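Local coordinates for paenibacillus xanthan lyase (Paenibacillus, PDB 6F2P), which probably cleaves the bacterial polysaccharide xanthan by eliminative lysis, as a xanthan lyase of polysaccharide lyase family 8, at residues A[675-680]-A[695-700]; A[702-707]-A[735-740]; A[690-695]-A[742-747]. All coordinates share one frame; numbering follows the deposited sequence.

Interaction 1: A[675-680]-A[695-700]; sequences NRKASV and DPTQSN. With CA (calcium ion), chain J.
Asp695 and Asn700 both carry CG anti to the backbone N (chi1 165° and -173°), which brings the carboxylate of one and the amide of the other in beside 675-680. Thr697 holds OG1 in the crowded position between its backbone N and carbonyl carbon, within reach of Asp695, while CG2 faces the other segment. That hydroxyl donates to the syn lone pair of Asp695 OD1 at 2.6 Å, and the backbone N of Thr697 meets the same oxygen from above the carboxylate plane. Asp695 OD2 takes the N-H of Asn700, so OD1 is held by a hydroxyl and a backbone N-H and OD2 by a backbone N-H, which fixes the rotation of the group.

Polar joining of the two segments goes through water. One water donates to Lys677 O (2.6 Å) and to Asp695 OD1 (2.9 Å) and accepts from Asn700 ND2 (3.0 Å). A second accepts from Arg676 NE at 2.7 Å and donates to Asn700 OD1, which also receives Gly702 N. The Arg676 chain, bent at chi2, crosses Asn700 at about a right angle with CG 3.9 Å from ND2, and its NH1 turns back to donate a hydrogen bond to Asn675 O, from above the carbonyl plane.

Carbon contacts fill in the rest. Lys677 CD lies 3.7 Å from Thr697 CG2, and Pro696 sets CD 3.7 Å from Ser679 N, with CG beside Ser679 CB; Ser679 OG itself bonds to Asn660. Gln698 reaches the other way, its OE1 binding a calcium ion that also carries three waters.

Segment 695-700 opens with a type I beta turn, Asp695 to Gln698, carrying an Asx turn at Asp695 and an ST turn at Thr697, where strand 688-694 ends in the family 8 C-terminal beta-sandwich domain.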
ATOM      1  N   ASN A 675      -0.813   5.572 -18.719  1.00 17.48           N
ATOM      2  CA  ASN A 675      -1.383   4.476 -19.490  1.00 17.22           C
ATOM      3  C   ASN A 675      -1.807   3.319 -18.591  1.00 16.94           C
ATOM      4  O   ASN A 675      -2.203   2.269 -19.078  1.00 23.02           O
ATOM      5  CB  ASN A 675      -0.390   3.982 -20.546  1.00 19.73           C
ATOM      6  CG  ASN A 675       0.763   3.192 -19.946  1.00 19.53           C
ATOM      7  OD1 ASN A 675       1.142   3.405 -18.797  1.00 19.76           O
ATOM      8  ND2 ASN A 675       1.323   2.276 -20.725  1.00 17.08           N
ATOM      9  N   ARG A 676      -1.711   3.514 -17.279  1.00 13.06           N
ATOM     10  CA  ARG A 676      -2.054   2.468 -16.317  1.00 16.79           C
ATOM     11  C   ARG A 676      -2.725   3.054 -15.081  1.00 17.40           C
ATOM     12  O   ARG A 676      -2.542   4.230 -14.773  1.00 18.52           O
ATOM     13  CB  ARG A 676      -0.798   1.704 -15.885  1.00 13.99           C
ATOM     14  CG  ARG A 676      -0.163   0.836 -16.972  1.00 20.40           C
ATOM     15  CD  ARG A 676      -1.042  -0.358 -17.340  1.00 19.27           C
ATOM     16  NE  ARG A 676      -0.426  -1.199 -18.365  1.00 24.82           N
ATOM     17  CZ  ARG A 676      -0.519  -0.991 -19.680  1.00 32.40           C
ATOM     18  NH1 ARG A 676      -1.204   0.043 -20.159  1.00 24.18           N
ATOM     19  NH2 ARG A 676       0.081  -1.823 -20.526  1.00 32.88           N
ATOM     20  N   LYS A 677      -3.503   2.236 -14.378  1.00 15.28           N
ATOM     21  CA  LYS A 677      -3.969   2.608 -13.047  1.00 20.96           C
ATOM     22  C   LYS A 677      -2.771   3.095 -12.244  1.00 16.87           C
ATOM     23  O   LYS A 677      -1.716   2.460 -12.253  1.00 15.22           O
ATOM     24  CB  LYS A 677      -4.610   1.412 -12.336  1.00 16.21           C
ATOM     25  CG  LYS A 677      -5.821   0.844 -13.046  1.00 15.51           C
ATOM     26  CD  LYS A 677      -6.224  -0.507 -12.469  1.00 16.68           C
ATOM     27  CE  LYS A 677      -7.396  -1.101 -13.236  1.00 18.40           C
ATOM     28  NZ  LYS A 677      -7.991  -2.246 -12.510  1.00 21.64           N
ATOM     29  N   ALA A 678      -2.924   4.222 -11.561  1.00 15.74           N
ATOM     30  CA  ALA A 678      -1.795   4.817 -10.868  1.00  9.43           C
ATOM     31  C   ALA A 678      -2.249   5.898  -9.917  1.00 10.82           C
ATOM     32  O   ALA A 678      -3.281   6.527 -10.123  1.00 15.41           O
ATOM     33  CB  ALA A 678      -0.836   5.402 -11.876  1.00 18.59           C
ATOM     34  N   SER A 679      -1.473   6.122  -8.870  1.00 10.37           N
ATOM     35  CA  SER A 679      -1.662   7.304  -8.056  1.00 10.73           C
ATOM     36  C   SER A 679      -0.442   8.190  -8.296  1.00 15.43           C
ATOM     37  O   SER A 679       0.696   7.725  -8.238  1.00 17.20           O
ATOM     38  CB  SER A 679      -1.788   6.925  -6.592  1.00 12.25           C
ATOM     39  OG  SER A 679      -2.106   8.061  -5.814  1.00 16.09           O
ATOM     40  N   VAL A 680      -0.674   9.459  -8.607  1.00 13.29           N
ATOM     41  CA  VAL A 680       0.405  10.341  -9.033  1.00 12.56           C
ATOM     42  C   VAL A 680       0.328  11.675  -8.308  1.00 14.20           C
ATOM     43  O   VAL A 680      -0.767  12.197  -8.086  1.00 15.37           O
ATOM     44  CB  VAL A 680       0.324  10.589 -10.546  1.00 13.37           C
ATOM     45  CG1 VAL A 680       1.439  11.508 -11.016  1.00  8.48           C
ATOM     46  CG2 VAL A 680       0.355   9.262 -11.284  1.00 13.66           C
ATOM     47  N   ASP A 695       1.815   2.227  -8.018  1.00 15.54           N
ATOM     48  CA  ASP A 695       0.779   1.322  -8.499  1.00 13.60           C
ATOM     49  C   ASP A 695      -0.038   0.819  -7.305  1.00 21.81           C
ATOM     50  O   ASP A 695       0.365  -0.117  -6.608  1.00 16.89           O
ATOM     51  CB  ASP A 695       1.422   0.145  -9.222  1.00 14.40           C
ATOM     52  CG  ASP A 695       0.460  -0.998  -9.438  1.00 17.57           C
ATOM     53  OD1 ASP A 695      -0.720  -0.725  -9.745  1.00 15.72           O
ATOM     54  OD2 ASP A 695       0.884  -2.168  -9.285  1.00 19.38           O
ATOM     55  N   PRO A 696      -1.191   1.449  -7.053  1.00 22.26           N
ATOM     56  CA  PRO A 696      -1.956   1.110  -5.852  1.00 12.97           C
ATOM     57  C   PRO A 696      -2.559  -0.274  -5.948  1.00 15.46           C
ATOM     58  O   PRO A 696      -2.934  -0.814  -4.912  1.00 17.15           O
ATOM     59  CB  PRO A 696      -3.075   2.155  -5.834  1.00 13.53           C
ATOM     60  CG  PRO A 696      -2.617   3.236  -6.740  1.00 18.86           C
ATOM     61  CD  PRO A 696      -1.785   2.575  -7.790  1.00 18.14           C
ATOM     62  N   THR A 697      -2.652  -0.838  -7.152  1.00 15.39           N
ATOM     63  CA  THR A 697      -3.244  -2.164  -7.318  1.00 15.00           C
ATOM     64  C   THR A 697      -2.274  -3.214  -6.815  1.00 18.14           C
ATOM     65  O   THR A 697      -2.678  -4.327  -6.480  1.00 26.20           O
ATOM     66  CB  THR A 697      -3.582  -2.489  -8.792  1.00 18.39           C
ATOM     67  OG1 THR A 697      -2.376  -2.762  -9.520  1.00 15.19           O
ATOM     68  CG2 THR A 697      -4.325  -1.344  -9.451  1.00 17.27           C
ATOM     69  N   GLN A 698      -0.993  -2.849  -6.779  1.00 16.93           N
ATOM     70  CA  GLN A 698       0.088  -3.743  -6.356  1.00 18.68           C
ATOM     71  C   GLN A 698       0.150  -5.028  -7.179  1.00 21.13           C
ATOM     72  O   GLN A 698       0.737  -6.016  -6.740  1.00 22.64           O
ATOM     73  CB  GLN A 698      -0.020  -4.089  -4.862  1.00 20.39           C
ATOM     74  CG  GLN A 698      -0.125  -2.888  -3.937  1.00 18.78           C
ATOM     75  CD  GLN A 698       0.055  -3.260  -2.474  1.00 17.87           C
ATOM     76  OE1 GLN A 698       0.810  -4.170  -2.149  1.00 24.70           O
ATOM     77  NE2 GLN A 698      -0.631  -2.549  -1.587  1.00 13.88           N
ATOM     78  N   SER A 699      -0.452  -5.019  -8.365  1.00 22.28           N
ATOM     79  CA  SER A 699      -0.511  -6.232  -9.176  1.00 23.93           C
ATOM     80  C   SER A 699      -0.137  -5.992 -10.640  1.00 21.99           C
ATOM     81  O   SER A 699      -0.339  -6.848 -11.499  1.00 28.06           O
ATOM     82  CB  SER A 699      -1.880  -6.911  -9.043  1.00 26.99           C
ATOM     83  OG  SER A 699      -2.921  -6.075  -9.511  1.00 35.34           O
ATOM     84  N   ASN A 700       0.406  -4.813 -10.909  1.00 22.33           N
ATOM     85  CA  ASN A 700       1.036  -4.514 -12.183  1.00 15.95           C
ATOM     86  C   ASN A 700       2.461  -5.062 -12.132  1.00 20.29           C
ATOM     87  O   ASN A 700       3.278  -4.605 -11.322  1.00 17.27           O
ATOM     88  CB  ASN A 700       1.064  -3.000 -12.386  1.00 16.53           C
ATOM     89  CG  ASN A 700       1.547  -2.590 -13.772  1.00 18.88           C
ATOM     90  OD1 ASN A 700       2.143  -3.373 -14.498  1.00 22.81           O
ATOM     91  ND2 ASN A 700       1.293  -1.346 -14.131  1.00 16.03           N
TER
HETATM   92 CA    CA J1109       1.796  -5.595  -0.353  1.00 45.95          CA
HETATM   93  O   HOH W   1       1.577  -2.531 -17.210  1.00 20.44           O
HETATM   94  O   HOH W   2      -0.863  -0.023 -12.508  1.00 15.29           O
HETATM   95  O   HOH W   3       1.533  -8.147   0.605  1.00 33.09           O
HETATM   96  O   HOH W   4      -0.613  -5.856   1.209  1.00 31.68           O
HETATM   97  O   HOH W   5       1.264  -7.088  -2.651  1.00 39.31           O

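Interaction 2: A[702-707]-A[735-740]; sequences GTIYID and VNVNNS
Strand 731-736 runs antiparallel to strand 703-708 in a five-stranded sheet, and this contact is the place where the pairing gives out into a turn. Val735 opens it as a hydrogen-bonded pair with Ile704: Val735 N donates to Ile704 O at 2.9 Å, and Val735 O takes Ile704 N at 2.8 Å, in the carbonyl plane. The same Val735 O also receives a CA-H...O contact from Thr703.

Asn736 sits opposite Thr703 in a non-hydrogen-bonded pair, both side chains on the other sheet face from Ile704 and Val735. With CG anti to its own N, Asn736 brings OD1 round to accept Asn738 N at 3.2 Å, almost straight at 167° and in the amide plane, making an Asx turn. An alanine here would probably loosen the chain's exit from the strand, since the acceptor that holds Asn738 N would be lost.

Val737 N then gives the last cross-strand bond, to Gly702 O at 3.1 Å, nearly along the C=O axis. Its two methyls divide the work: CG1 meets Ile704 CD1 at 3.9 Å, the side chains crossing at about a right angle, and CG2, in the crowded position, lies 3.5 Å from Gly702 O.

From Val737 to Ser740 the chain makes a type II beta turn. Its closing bond, Ser740 N to Val737 O, is weak, and Ser740 OG accepts the N-H of Gly742.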
ATOM      1  N   GLY A 702       4.417  -5.093 -14.818  1.00 23.34           N
ATOM      2  CA  GLY A 702       5.125  -4.477 -15.922  1.00 17.41           C
ATOM      3  C   GLY A 702       5.484  -3.038 -15.622  1.00 15.66           C
ATOM      4  O   GLY A 702       6.087  -2.742 -14.588  1.00 16.12           O
ATOM      5  N   THR A 703       5.096  -2.138 -16.519  1.00 12.60           N
ATOM      6  CA  THR A 703       5.483  -0.741 -16.411  1.00 15.49           C
ATOM      7  C   THR A 703       4.293   0.205 -16.317  1.00 18.02           C
ATOM      8  O   THR A 703       3.145  -0.169 -16.582  1.00 14.34           O
ATOM      9  CB  THR A 703       6.345  -0.294 -17.625  1.00 20.67           C
ATOM     10  OG1 THR A 703       5.661  -0.611 -18.842  1.00 19.49           O
ATOM     11  CG2 THR A 703       7.691  -0.998 -17.640  1.00 17.22           C
ATOM     12  N   ILE A 704       4.591   1.442 -15.943  1.00 16.39           N
ATOM     13  CA  ILE A 704       3.650   2.533 -16.095  1.00 13.90           C
ATOM     14  C   ILE A 704       4.342   3.657 -16.843  1.00 17.86           C
ATOM     15  O   ILE A 704       5.350   4.189 -16.381  1.00 22.59           O
ATOM     16  CB  ILE A 704       3.188   3.087 -14.747  1.00 16.22           C
ATOM     17  CG1 ILE A 704       2.395   2.033 -13.964  1.00 19.15           C
ATOM     18  CG2 ILE A 704       2.357   4.353 -14.964  1.00 14.59           C
ATOM     19  CD1 ILE A 704       2.077   2.447 -12.518  1.00 12.58           C
ATOM     20  N   TYR A 705       3.808   4.017 -18.004  1.00 19.85           N
ATOM     21  CA  TYR A 705       4.323   5.147 -18.761  1.00 14.86           C
ATOM     22  C   TYR A 705       3.617   6.428 -18.332  1.00 17.15           C
ATOM     23  O   TYR A 705       2.390   6.470 -18.212  1.00 19.83           O
ATOM     24  CB  TYR A 705       4.116   4.922 -20.252  1.00 17.10           C
ATOM     25  CG  TYR A 705       5.151   4.040 -20.915  1.00 23.90           C
ATOM     26  CD1 TYR A 705       5.390   2.749 -20.462  1.00 25.78           C
ATOM     27  CD2 TYR A 705       5.863   4.486 -22.022  1.00 23.92           C
ATOM     28  CE1 TYR A 705       6.326   1.938 -21.078  1.00 25.65           C
ATOM     29  CE2 TYR A 705       6.799   3.680 -22.642  1.00 23.02           C
ATOM     30  CZ  TYR A 705       7.025   2.411 -22.168  1.00 22.43           C
ATOM     31  OH  TYR A 705       7.956   1.606 -22.777  1.00 22.32           O
ATOM     32  N   ILE A 706       4.400   7.469 -18.100  1.00 16.07           N
ATOM     33  CA  ILE A 706       3.867   8.760 -17.710  1.00 18.17           C
ATOM     34  C   ILE A 706       4.392   9.856 -18.649  1.00 25.38           C
ATOM     35  O   ILE A 706       5.595   9.931 -18.931  1.00 20.74           O
ATOM     36  CB  ILE A 706       4.276   9.096 -16.263  1.00 21.07           C
ATOM     37  CG1 ILE A 706       3.712   8.055 -15.277  1.00 24.23           C
ATOM     38  CG2 ILE A 706       3.863  10.518 -15.891  1.00 17.12           C
ATOM     39  CD1 ILE A 706       2.237   8.181 -14.972  1.00 13.95           C
ATOM     40  N   ASP A 707       3.488  10.693 -19.150  1.00 24.33           N
ATOM     41  CA  ASP A 707       3.896  11.898 -19.862  1.00 20.36           C
ATOM     42  C   ASP A 707       3.536  13.102 -19.015  1.00 25.10           C
ATOM     43  O   ASP A 707       2.491  13.119 -18.359  1.00 25.83           O
ATOM     44  CB  ASP A 707       3.206  12.001 -21.223  1.00 19.71           C
ATOM     45  CG  ASP A 707       3.685  10.942 -22.211  1.00 30.18           C
ATOM     46  OD1 ASP A 707       4.786  10.388 -22.007  1.00 28.04           O
ATOM     47  OD2 ASP A 707       2.963  10.667 -23.198  1.00 31.48           O
ATOM     48  N   VAL A 735       8.011   3.790 -15.395  1.00 24.57           N
ATOM     49  CA  VAL A 735       8.353   3.193 -14.112  1.00 16.33           C
ATOM     50  C   VAL A 735       8.170   1.690 -14.209  1.00 20.04           C
ATOM     51  O   VAL A 735       7.136   1.229 -14.694  1.00 20.52           O
ATOM     52  CB  VAL A 735       7.394   3.660 -13.011  1.00 22.54           C
ATOM     53  CG1 VAL A 735       7.902   3.223 -11.641  1.00 19.36           C
ATOM     54  CG2 VAL A 735       7.194   5.168 -13.067  1.00 21.58           C
ATOM     55  N   ASN A 736       9.161   0.924 -13.763  1.00 19.02           N
ATOM     56  CA  ASN A 736       8.997  -0.519 -13.646  1.00 16.94           C
ATOM     57  C   ASN A 736       8.462  -0.838 -12.254  1.00 20.50           C
ATOM     58  O   ASN A 736       9.196  -0.778 -11.268  1.00 21.40           O
ATOM     59  CB  ASN A 736      10.321  -1.235 -13.883  1.00 12.81           C
ATOM     60  CG  ASN A 736      10.160  -2.743 -14.000  1.00 20.09           C
ATOM     61  OD1 ASN A 736       9.214  -3.332 -13.465  1.00 20.82           O
ATOM     62  ND2 ASN A 736      11.098  -3.380 -14.694  1.00 27.41           N
ATOM     63  N   VAL A 737       7.183  -1.181 -12.168  1.00 20.28           N
ATOM     64  CA  VAL A 737       6.537  -1.311 -10.866  1.00 16.55           C
ATOM     65  C   VAL A 737       6.373  -2.752 -10.421  1.00 15.39           C
ATOM     66  O   VAL A 737       5.580  -3.025  -9.532  1.00 19.85           O
ATOM     67  CB  VAL A 737       5.146  -0.633 -10.850  1.00 13.76           C
ATOM     68  CG1 VAL A 737       5.287   0.877 -10.965  1.00 12.93           C
ATOM     69  CG2 VAL A 737       4.270  -1.179 -11.974  1.00 14.53           C
ATOM     70  N   ASN A 738       7.095  -3.680 -11.041  1.00 19.26           N
ATOM     71  CA  ASN A 738       6.990  -5.079 -10.641  1.00 18.97           C
ATOM     72  C   ASN A 738       7.439  -5.240  -9.197  1.00 22.24           C
ATOM     73  O   ASN A 738       8.454  -4.666  -8.791  1.00 17.72           O
ATOM     74  CB  ASN A 738       7.817  -5.990 -11.546  1.00 20.30           C
ATOM     75  CG  ASN A 738       7.676  -7.460 -11.176  1.00 21.39           C
ATOM     76  OD1 ASN A 738       6.570  -7.959 -10.964  1.00 21.71           O
ATOM     77  ND2 ASN A 738       8.801  -8.154 -11.082  1.00 20.94           N
ATOM     78  N   ASN A 739       6.656  -5.999  -8.430  1.00 19.48           N
ATOM     79  CA  ASN A 739       6.895  -6.206  -7.002  1.00 17.47           C
ATOM     80  C   ASN A 739       7.011  -4.914  -6.194  1.00 18.37           C
ATOM     81  O   ASN A 739       7.781  -4.847  -5.229  1.00 21.02           O
ATOM     82  CB  ASN A 739       8.122  -7.094  -6.781  1.00 17.11           C
ATOM     83  CG  ASN A 739       7.953  -8.479  -7.380  1.00 21.93           C
ATOM     84  OD1 ASN A 739       6.844  -9.013  -7.444  1.00 25.12           O
ATOM     85  ND2 ASN A 739       9.057  -9.066  -7.824  1.00 26.54           N
ATOM     86  N   SER A 740       6.235  -3.903  -6.580  1.00 17.15           N
ATOM     87  CA  SER A 740       6.308  -2.581  -5.952  1.00 16.32           C
ATOM     88  C   SER A 740       5.758  -2.570  -4.539  1.00 19.80           C
ATOM     89  O   SER A 740       6.195  -1.776  -3.706  1.00 27.71           O
ATOM     90  CB  SER A 740       5.553  -1.541  -6.777  1.00 18.77           C
ATOM     91  OG  SER A 740       4.149  -1.721  -6.687  1.00 17.22           O
TER

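Interaction 3: A[690-695]-A[742-747]; sequences EISVSD and GKSYKV
Strands 688-694 and 744-750 are antiparallel neighbours in the seven-stranded sheet of the beta-sandwich, and this contact is their shared ladder. Ile691 with Val747 and Val693 with Tyr745 are hydrogen-bonded pairs, each tied both ways. The straightest of the four bonds is Tyr745 N to Val693 O, 2.8 Å at 173°; Ile691 N reaches Val747 O, also at 2.8 Å, nearly along the C=O axis.

Ile691, Val693, Tyr745 and Val747 share one face. Phe733 of strand 731-736 packs on Ile691, Val693 and Val747, and Val735 on Tyr745. The Tyr745 ring presents its edge to the ladder, CD1 lying 3.5 Å from Val693 O.

The opposite face is polar. Lys746 runs extended along Ser692, CG 3.6 Å from Ser692 OG, and bends at chi4 (53°) to form a salt bridge with Asp461 of strand 457-462. Glu690 crosses it obliquely, OE2 3.5 Å from Lys746 CD, its carboxylate short of the ammonium. Ser692 OG and Ser744 OG are each hydrogen-bonded to Thr460 OG1, and Ser694 OG to Gly459 O.

Past the last hydrogen-bonded pair a water bridges the strands: it accepts from Asp695 N at 2.6 Å and donates to Lys743 O.

One face thus turns mainly apolar side chains to the second sheet, while the other meets strand 457-462 through hydroxyls and charge; Asp461, with Glu690 nearby, would probably keep Lys746 protonated.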
ATOM      1  N   GLU A 690       8.806  17.871 -10.001  1.00 25.12           N
ATOM      2  CA  GLU A 690       8.940  16.536  -9.438  1.00 20.00           C
ATOM      3  C   GLU A 690       7.648  15.736  -9.568  1.00 20.23           C
ATOM      4  O   GLU A 690       6.547  16.270  -9.404  1.00 17.26           O
ATOM      5  CB  GLU A 690       9.384  16.621  -7.985  1.00 17.10           C
ATOM      6  CG  GLU A 690       9.462  15.281  -7.306  1.00 22.53           C
ATOM      7  CD  GLU A 690       9.808  15.391  -5.836  1.00 19.85           C
ATOM      8  OE1 GLU A 690       9.854  16.522  -5.309  1.00 27.70           O
ATOM      9  OE2 GLU A 690      10.037  14.336  -5.214  1.00 15.68           O
ATOM     10  N   ILE A 691       7.788  14.453  -9.878  1.00 18.48           N
ATOM     11  CA  ILE A 691       6.637  13.572 -10.009  1.00 19.76           C
ATOM     12  C   ILE A 691       6.780  12.315  -9.149  1.00 18.61           C
ATOM     13  O   ILE A 691       7.832  11.674  -9.129  1.00 20.29           O
ATOM     14  CB  ILE A 691       6.423  13.156 -11.465  1.00 17.05           C
ATOM     15  CG1 ILE A 691       6.217  14.388 -12.340  1.00 17.84           C
ATOM     16  CG2 ILE A 691       5.227  12.214 -11.580  1.00 20.78           C
ATOM     17  CD1 ILE A 691       7.252  14.541 -13.423  1.00 21.53           C
ATOM     18  N   SER A 692       5.721  11.975  -8.427  1.00 14.77           N
ATOM     19  CA  SER A 692       5.703  10.754  -7.631  1.00 15.49           C
ATOM     20  C   SER A 692       4.655   9.798  -8.185  1.00 16.70           C
ATOM     21  O   SER A 692       3.511  10.193  -8.422  1.00 18.65           O
ATOM     22  CB  SER A 692       5.403  11.069  -6.172  1.00 14.20           C
ATOM     23  OG  SER A 692       5.512   9.909  -5.363  1.00 16.45           O
ATOM     24  N   VAL A 693       5.047   8.546  -8.409  1.00 16.54           N
ATOM     25  CA  VAL A 693       4.146   7.552  -8.993  1.00 16.28           C
ATOM     26  C   VAL A 693       4.095   6.269  -8.175  1.00 15.44           C
ATOM     27  O   VAL A 693       5.119   5.821  -7.658  1.00 19.00           O
ATOM     28  CB  VAL A 693       4.596   7.173 -10.411  1.00 15.98           C
ATOM     29  CG1 VAL A 693       3.531   6.323 -11.105  1.00 11.07           C
ATOM     30  CG2 VAL A 693       4.888   8.415 -11.209  1.00 18.53           C
ATOM     31  N   SER A 694       2.915   5.668  -8.062  1.00 13.16           N
ATOM     32  CA  SER A 694       2.802   4.353  -7.438  1.00 14.44           C
ATOM     33  C   SER A 694       1.726   3.546  -8.134  1.00 15.17           C
ATOM     34  O   SER A 694       0.837   4.107  -8.762  1.00 18.77           O
ATOM     35  CB  SER A 694       2.461   4.479  -5.956  1.00 17.87           C
ATOM     36  OG  SER A 694       1.098   4.818  -5.787  1.00 20.76           O
ATOM     37  N   ASP A 695       1.815   2.227  -8.018  1.00 15.54           N
ATOM     38  CA  ASP A 695       0.779   1.322  -8.499  1.00 13.60           C
ATOM     39  C   ASP A 695      -0.038   0.819  -7.305  1.00 21.81           C
ATOM     40  O   ASP A 695       0.365  -0.117  -6.608  1.00 16.89           O
ATOM     41  CB  ASP A 695       1.422   0.145  -9.222  1.00 14.40           C
ATOM     42  CG  ASP A 695       0.460  -0.998  -9.438  1.00 17.57           C
ATOM     43  OD1 ASP A 695      -0.720  -0.725  -9.745  1.00 15.72           O
ATOM     44  OD2 ASP A 695       0.884  -2.168  -9.285  1.00 19.38           O
ATOM     45  N   GLY A 742       3.021  -1.409  -3.846  1.00 16.99           N
ATOM     46  CA  GLY A 742       2.377  -0.114  -3.758  1.00 17.23           C
ATOM     47  C   GLY A 742       3.249   1.048  -3.308  1.00 18.61           C
ATOM     48  O   GLY A 742       2.729   2.109  -2.959  1.00 19.97           O
ATOM     49  N   LYS A 743       4.567   0.876  -3.324  1.00 16.76           N
ATOM     50  CA  LYS A 743       5.456   1.958  -2.900  1.00 15.15           C
ATOM     51  C   LYS A 743       5.566   3.035  -3.958  1.00 17.22           C
ATOM     52  O   LYS A 743       5.092   2.870  -5.082  1.00 19.80           O
ATOM     53  CB  LYS A 743       6.849   1.439  -2.556  1.00 19.05           C
ATOM     54  CG  LYS A 743       7.672   1.007  -3.743  1.00 17.27           C
ATOM     55  CD  LYS A 743       9.115   0.861  -3.333  1.00 21.13           C
ATOM     56  CE  LYS A 743       9.968   0.353  -4.477  1.00 29.92           C
ATOM     57  NZ  LYS A 743      11.395   0.216  -4.067  1.00 34.71           N
ATOM     58  N   SER A 744       6.210   4.137  -3.596  1.00 19.46           N
ATOM     59  CA  SER A 744       6.316   5.289  -4.482  1.00 18.88           C
ATOM     60  C   SER A 744       7.670   5.427  -5.180  1.00 23.47           C
ATOM     61  O   SER A 744       8.722   5.220  -4.574  1.00 26.54           O
ATOM     62  CB  SER A 744       6.014   6.561  -3.701  1.00 19.63           C
ATOM     63  OG  SER A 744       4.651   6.591  -3.319  1.00 23.98           O
ATOM     64  N   TYR A 745       7.615   5.803  -6.457  1.00 24.33           N
ATOM     65  CA  TYR A 745       8.794   6.096  -7.267  1.00 19.38           C
ATOM     66  C   TYR A 745       8.815   7.567  -7.687  1.00 22.26           C
ATOM     67  O   TYR A 745       7.833   8.063  -8.245  1.00 22.82           O
ATOM     68  CB  TYR A 745       8.770   5.237  -8.514  1.00 16.54           C
ATOM     69  CG  TYR A 745       8.602   3.767  -8.232  1.00 21.48           C
ATOM     70  CD1 TYR A 745       7.339   3.182  -8.195  1.00 20.65           C
ATOM     71  CD2 TYR A 745       9.705   2.962  -8.010  1.00 21.32           C
ATOM     72  CE1 TYR A 745       7.184   1.833  -7.947  1.00 19.06           C
ATOM     73  CE2 TYR A 745       9.563   1.615  -7.763  1.00 22.25           C
ATOM     74  CZ  TYR A 745       8.302   1.053  -7.730  1.00 23.17           C
ATOM     75  OH  TYR A 745       8.172  -0.292  -7.475  1.00 26.65           O
ATOM     76  N   LYS A 746       9.931   8.255  -7.446  1.00 21.89           N
ATOM     77  CA  LYS A 746      10.018   9.691  -7.711  1.00 18.83           C
ATOM     78  C   LYS A 746      11.075  10.068  -8.748  1.00 27.15           C
ATOM     79  O   LYS A 746      12.115   9.420  -8.859  1.00 30.19           O
ATOM     80  CB  LYS A 746      10.264  10.470  -6.412  1.00 21.80           C
ATOM     81  CG  LYS A 746       9.060  10.544  -5.482  1.00 19.56           C
ATOM     82  CD  LYS A 746       9.454  11.110  -4.121  1.00 22.89           C
ATOM     83  CE  LYS A 746       8.260  11.245  -3.178  1.00 22.06           C
ATOM     84  NZ  LYS A 746       7.497   9.975  -3.038  1.00 21.79           N
ATOM     85  N   VAL A 747      10.790  11.126  -9.501  1.00 21.91           N
ATOM     86  CA  VAL A 747      11.738  11.696 -10.442  1.00 14.48           C
ATOM     87  C   VAL A 747      11.611  13.218 -10.400  1.00 20.31           C
ATOM     88  O   VAL A 747      10.510  13.754 -10.322  1.00 22.49           O
ATOM     89  CB  VAL A 747      11.520  11.157 -11.879  1.00 21.27           C
ATOM     90  CG1 VAL A 747      10.137  11.518 -12.406  1.00 16.09           C
ATOM     91  CG2 VAL A 747      12.599  11.679 -12.827  1.00 24.70           C
TER
HETATM   92  O   HOH W   6       3.701   1.194  -6.551  1.00 19.81           O

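The three contacts crowd together within the beta-sandwich, centres 8 Å (interactions 1 and 2), 9 Å (2 and 3) and 10 Å (1 and 3) apart. Interactions 1 and 3 share Asp695 and both reach the seven-stranded sheet, where strands 678-684 and 688-694 are neighbours; interaction 2 lies in the facing five-stranded sheet. Interaction 1 closes before interaction 2 opens, the segments of interactions 1 and 3 alternate along the chain, and 690-695 and 742-747 enclose all of interaction 2. Tyr745 joins the layers, its ring packing on Val735 and Val737, while Asn675 OD1 probably bonds to Tyr705 N. Loop 695-700 carries the chain from strand 688-694 of one sheet toward strand 703-708 of the other.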